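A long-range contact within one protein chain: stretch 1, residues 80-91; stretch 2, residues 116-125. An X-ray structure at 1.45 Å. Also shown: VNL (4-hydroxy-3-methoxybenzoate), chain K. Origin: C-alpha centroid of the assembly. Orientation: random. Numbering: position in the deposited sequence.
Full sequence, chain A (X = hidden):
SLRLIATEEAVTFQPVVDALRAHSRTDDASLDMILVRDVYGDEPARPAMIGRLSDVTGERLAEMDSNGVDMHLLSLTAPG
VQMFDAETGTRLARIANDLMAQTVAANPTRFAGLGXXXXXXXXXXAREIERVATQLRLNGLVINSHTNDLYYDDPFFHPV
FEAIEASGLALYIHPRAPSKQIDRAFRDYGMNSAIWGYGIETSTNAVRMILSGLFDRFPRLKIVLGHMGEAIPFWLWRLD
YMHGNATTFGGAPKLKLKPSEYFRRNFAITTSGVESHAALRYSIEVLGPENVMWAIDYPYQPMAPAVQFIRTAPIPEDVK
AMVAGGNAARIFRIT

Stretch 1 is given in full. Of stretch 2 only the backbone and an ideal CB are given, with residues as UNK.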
# COMPACT_ATOMS: atom_id res chain seq x y z
N GLY A 80 -3.95 -22.10 -0.02
CA GLY A 80 -3.61 -23.16 0.91
C GLY A 80 -4.82 -23.99 1.27
O GLY A 80 -5.58 -24.39 0.38
N VAL A 81 -4.99 -24.25 2.57
CA VAL A 81 -6.14 -25.01 3.06
C VAL A 81 -7.13 -24.12 3.79
O VAL A 81 -8.05 -24.61 4.45
CB VAL A 81 -5.71 -26.16 4.02
CG1 VAL A 81 -4.76 -27.13 3.31
CG2 VAL A 81 -5.07 -25.61 5.30
N GLN A 82 -6.95 -22.81 3.65
CA GLN A 82 -7.70 -21.85 4.46
C GLN A 82 -9.15 -21.62 4.04
O GLN A 82 -9.91 -21.06 4.82
CB GLN A 82 -6.95 -20.53 4.52
CG GLN A 82 -5.66 -20.62 5.32
CD GLN A 82 -4.69 -19.54 4.93
OE1 GLN A 82 -3.71 -19.79 4.23
NE2 GLN A 82 -4.98 -18.31 5.37
N MET A 83 -9.53 -22.05 2.84
CA MET A 83 -10.92 -21.86 2.42
C MET A 83 -11.87 -22.96 2.91
O MET A 83 -13.09 -22.79 2.84
CB MET A 83 -11.03 -21.75 0.90
CG MET A 83 -10.24 -20.60 0.32
SD MET A 83 -10.62 -20.30 -1.41
CE MET A 83 -12.21 -19.48 -1.25
N PHE A 84 -11.32 -24.07 3.38
CA PHE A 84 -12.12 -25.23 3.77
C PHE A 84 -12.68 -25.10 5.19
O PHE A 84 -12.24 -24.25 5.96
CB PHE A 84 -11.27 -26.51 3.67
CG PHE A 84 -10.59 -26.68 2.33
CD1 PHE A 84 -11.31 -26.61 1.16
CD2 PHE A 84 -9.23 -26.91 2.26
CE1 PHE A 84 -10.68 -26.77 -0.07
CE2 PHE A 84 -8.59 -27.07 1.04
CZ PHE A 84 -9.33 -27.00 -0.13
N ASP A 85 -13.63 -25.95 5.54
CA ASP A 85 -14.06 -26.00 6.93
C ASP A 85 -12.90 -26.49 7.80
O ASP A 85 -11.89 -26.98 7.28
CB ASP A 85 -15.30 -26.87 7.12
CG ASP A 85 -15.08 -28.30 6.66
OD1 ASP A 85 -14.21 -28.99 7.23
OD2 ASP A 85 -15.81 -28.75 5.75
N ALA A 86 -13.04 -26.35 9.11
CA ALA A 86 -11.93 -26.64 10.02
C ALA A 86 -11.39 -28.07 9.92
O ALA A 86 -10.18 -28.27 9.81
CB ALA A 86 -12.32 -26.32 11.46
N GLU A 87 -12.27 -29.07 9.94
CA GLU A 87 -11.81 -30.45 9.92
C GLU A 87 -11.14 -30.80 8.59
O GLU A 87 -10.12 -31.49 8.56
CB GLU A 87 -12.96 -31.42 10.20
CG GLU A 87 -13.68 -31.13 11.51
CD GLU A 87 -14.94 -30.29 11.32
OE1 GLU A 87 -14.87 -29.18 10.73
OE2 GLU A 87 -16.02 -30.74 11.77
N THR A 88 -11.72 -30.33 7.50
CA THR A 88 -11.15 -30.56 6.17
C THR A 88 -9.80 -29.89 6.04
O THR A 88 -8.84 -30.48 5.54
CB THR A 88 -12.10 -30.05 5.08
OG1 THR A 88 -13.36 -30.75 5.17
CG2 THR A 88 -11.50 -30.26 3.69
N GLY A 89 -9.71 -28.64 6.48
CA GLY A 89 -8.46 -27.90 6.42
C GLY A 89 -7.37 -28.58 7.23
O GLY A 89 -6.23 -28.67 6.79
N THR A 90 -7.73 -29.02 8.43
CA THR A 90 -6.77 -29.67 9.32
C THR A 90 -6.22 -30.96 8.70
O THR A 90 -5.01 -31.16 8.65
CB THR A 90 -7.40 -29.96 10.68
OG1 THR A 90 -7.83 -28.73 11.26
CG2 THR A 90 -6.38 -30.63 11.62
N ARG A 91 -7.11 -31.81 8.20
CA ARG A 91 -6.69 -33.04 7.55
C ARG A 91 -5.82 -32.77 6.33
O ARG A 91 -4.77 -33.40 6.14
CB ARG A 91 -7.90 -33.88 7.15
CG ARG A 91 -7.54 -35.23 6.54
CD ARG A 91 -8.78 -36.06 6.26
NE ARG A 91 -9.74 -35.28 5.48
CZ ARG A 91 -9.72 -35.19 4.16
NH1 ARG A 91 -8.81 -35.85 3.46
NH2 ARG A 91 -10.62 -34.44 3.53
N UNK A 116 2.36 -25.91 6.18
CA UNK A 116 1.23 -25.01 6.37
C UNK A 116 0.33 -25.57 7.46
O UNK A 116 0.67 -26.56 8.11
CB UNK A 116 0.45 -24.82 5.07
N UNK A 117 -0.79 -24.91 7.69
CA UNK A 117 -1.70 -25.33 8.75
C UNK A 117 -3.06 -24.70 8.52
O UNK A 117 -3.20 -23.83 7.67
CB UNK A 117 -1.15 -24.95 10.13
N UNK A 118 -4.04 -25.13 9.30
CA UNK A 118 -5.39 -24.62 9.17
C UNK A 118 -5.75 -23.77 10.40
O UNK A 118 -6.20 -24.31 11.41
CB UNK A 118 -6.38 -25.77 8.99
N UNK A 119 -5.55 -22.43 10.31
CA UNK A 119 -5.81 -21.55 11.45
C UNK A 119 -7.29 -21.50 11.83
O UNK A 119 -7.60 -20.90 12.86
CB UNK A 119 -5.31 -20.14 11.14
N UNK A 120 -8.17 -22.06 11.00
CA UNK A 120 -9.59 -22.26 11.35
C UNK A 120 -9.74 -22.95 12.71
O UNK A 120 -10.75 -22.77 13.40
CB UNK A 120 -10.29 -23.09 10.27
N UNK A 121 -8.76 -23.78 13.05
CA UNK A 121 -8.74 -24.52 14.31
C UNK A 121 -7.38 -24.28 14.94
O UNK A 121 -6.45 -25.04 14.71
CB UNK A 121 -9.01 -26.01 14.10
N UNK A 122 -7.25 -23.22 15.74
CA UNK A 122 -5.94 -22.83 16.27
C UNK A 122 -5.27 -23.91 17.13
O UNK A 122 -4.05 -24.08 17.02
CB UNK A 122 -6.09 -21.55 17.10
N UNK A 123 -6.04 -24.61 17.94
CA UNK A 123 -5.45 -25.63 18.81
C UNK A 123 -4.89 -26.80 18.01
O UNK A 123 -3.79 -27.30 18.30
CB UNK A 123 -6.49 -26.14 19.81
N UNK A 124 -5.62 -27.25 16.98
CA UNK A 124 -5.10 -28.32 16.12
C UNK A 124 -3.93 -27.83 15.28
O UNK A 124 -2.99 -28.58 15.03
CB UNK A 124 -6.20 -28.86 15.21
N UNK A 125 -3.99 -26.57 14.84
CA UNK A 125 -2.90 -25.99 14.07
C UNK A 125 -1.63 -25.97 14.90
O UNK A 125 -0.54 -26.24 14.37
CB UNK A 125 -3.26 -24.58 13.60
C1 VNL K . -6.85 -35.82 10.24
CO1 VNL K . -6.81 -34.49 10.71
CO2 VNL K . -8.06 -36.55 10.19
CM1 VNL K . -7.98 -33.86 11.14
CM2 VNL K . -9.24 -35.93 10.62
OM VNL K . -10.46 -36.55 10.60
CZ VNL K . -9.20 -34.54 11.10
CC VNL K . -5.58 -36.48 9.78
CV VNL K . -10.61 -37.86 10.02
O1 VNL K . -4.47 -35.99 10.10
O2 VNL K . -5.68 -37.53 9.09
O3 VNL K . -10.38 -33.99 11.55

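Position 116 points its CA-to-CB bond toward stretch 1, but the ideal CB has nothing of that stretch within 5.5 Å. Phi/psi of -129/-176 is extended. A medium side chain, polar or apolar, would suit. The residue is Thr116. Its chi1 is t, and OG1 accepts from water 1 at 2.9 Å. The same water accepts from Val81 N at 2.9 Å and donates to Gln82 OE1 at 3.1 Å, so it links the two stretches.

Position 117 points away, again in an extended backbone. Stretch 1 sets no limit on size, and a large residue is possible. It is Phe117. Its ring stays clear of stretch 1; its backbone O lies 3.5 Å from Val81 CG2.

Position 118 points toward the start of the helix 86-91, at a place where Gly89 offers no side chain. The ideal CB is already 3.5 Å from Gly89 C, 3.6 Å from Thr90 N and 3.9 Å from Val81 CG2. There is little room beyond CB, so a very small residue fits best. It is Ala118. Its methyl packs against Val81 CG2 at 3.9 Å and sits on the helix backbone. The fit is mutual: a CB on Gly89 would come within 3.2 Å of Ala118 CB.

Position 119 points sideways. It is the second residue of a type I turn from 118 to 121, with phi -66, an angle proline accepts readily. Several small or polar residues would also do. It is Pro119, and its CD meets Gln82 CG at 4.0 Å.

Position 120 points toward stretch 1. The ideal CB is 3.9 Å from Ala86 CA. Beyond it, the turn from Val81 to Phe84 presents the carbonyls Val81 O and Phe84 O. A side chain long enough to bring a donor there is favoured: glutamine, lysine or perhaps arginine. It is Gln120. NE2 donates to Phe84 O at 2.9 Å and to Val81 O at 3.0 Å. One amide group thus ties down both ends of the turn. Gly89 leaves space for it; a CB there would be 2.7 Å from Gln120 NE2, a clash.

Position 121 points toward Ala86 and Thr90, and directly precedes a helix. The ideal CB is 4.1 Å from Thr90 OG1. A short capping residue suits: aspartate, asparagine, serine or threonine. It is Asp121. Asp121 OD1 accepts from the backbone N of position 124 at 3.1 Å, the capping bond, while Asp121 CB rests 4.0 Å from Thr90 OG1.

Positions 122 and 123 are out of reach. The first helical turn tolerates proline, and many residues suit the second place. They are Pro122 and Ala123.

Position 124 points toward Thr90, its ideal CB 4.0 Å from Thr90 CG2. Small residues fit, including serine and alanine. It is Ser124, whose OG donates to Asp121 OD2 at 2.7 Å.

Position 125 points sideways, without contact. Many helix formers would do; it is Ala125.

Stretch 2 (116-125) TFAPQDPASA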
# COMPACT_ATOMS: atom_id res chain seq x y z
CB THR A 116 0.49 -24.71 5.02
OG1 THR A 116 -0.34 -23.54 5.15
CG2 THR A 116 -0.35 -25.90 4.56
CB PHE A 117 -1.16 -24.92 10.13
CG PHE A 117 -0.70 -23.49 10.21
CD1 PHE A 117 0.60 -23.14 9.85
CD2 PHE A 117 -1.56 -22.50 10.66
CE1 PHE A 117 1.03 -21.82 9.92
CE2 PHE A 117 -1.12 -21.17 10.73
CZ PHE A 117 0.18 -20.84 10.36
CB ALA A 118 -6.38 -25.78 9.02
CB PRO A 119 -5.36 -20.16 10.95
CG PRO A 119 -4.60 -20.39 9.70
CD PRO A 119 -5.12 -21.68 9.12
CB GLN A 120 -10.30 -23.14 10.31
CG GLN A 120 -10.35 -22.63 8.87
CD GLN A 120 -9.22 -23.19 8.03
OE1 GLN A 120 -8.05 -23.00 8.36
NE2 GLN A 120 -9.56 -23.87 6.94
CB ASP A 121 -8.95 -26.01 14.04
CG ASP A 121 -8.93 -26.86 15.31
OD1 ASP A 121 -8.56 -26.39 16.40
OD2 ASP A 121 -9.29 -28.06 15.21
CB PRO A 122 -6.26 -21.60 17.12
CG PRO A 122 -7.42 -20.98 16.39
CD PRO A 122 -8.26 -22.17 15.97
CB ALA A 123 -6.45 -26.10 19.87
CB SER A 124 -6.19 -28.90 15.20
OG SER A 124 -7.19 -29.59 15.94
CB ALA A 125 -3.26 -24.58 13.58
O HOH W 1 -3.05 -22.85 4.27
O HOH W 2 -5.87 -27.08 12.39
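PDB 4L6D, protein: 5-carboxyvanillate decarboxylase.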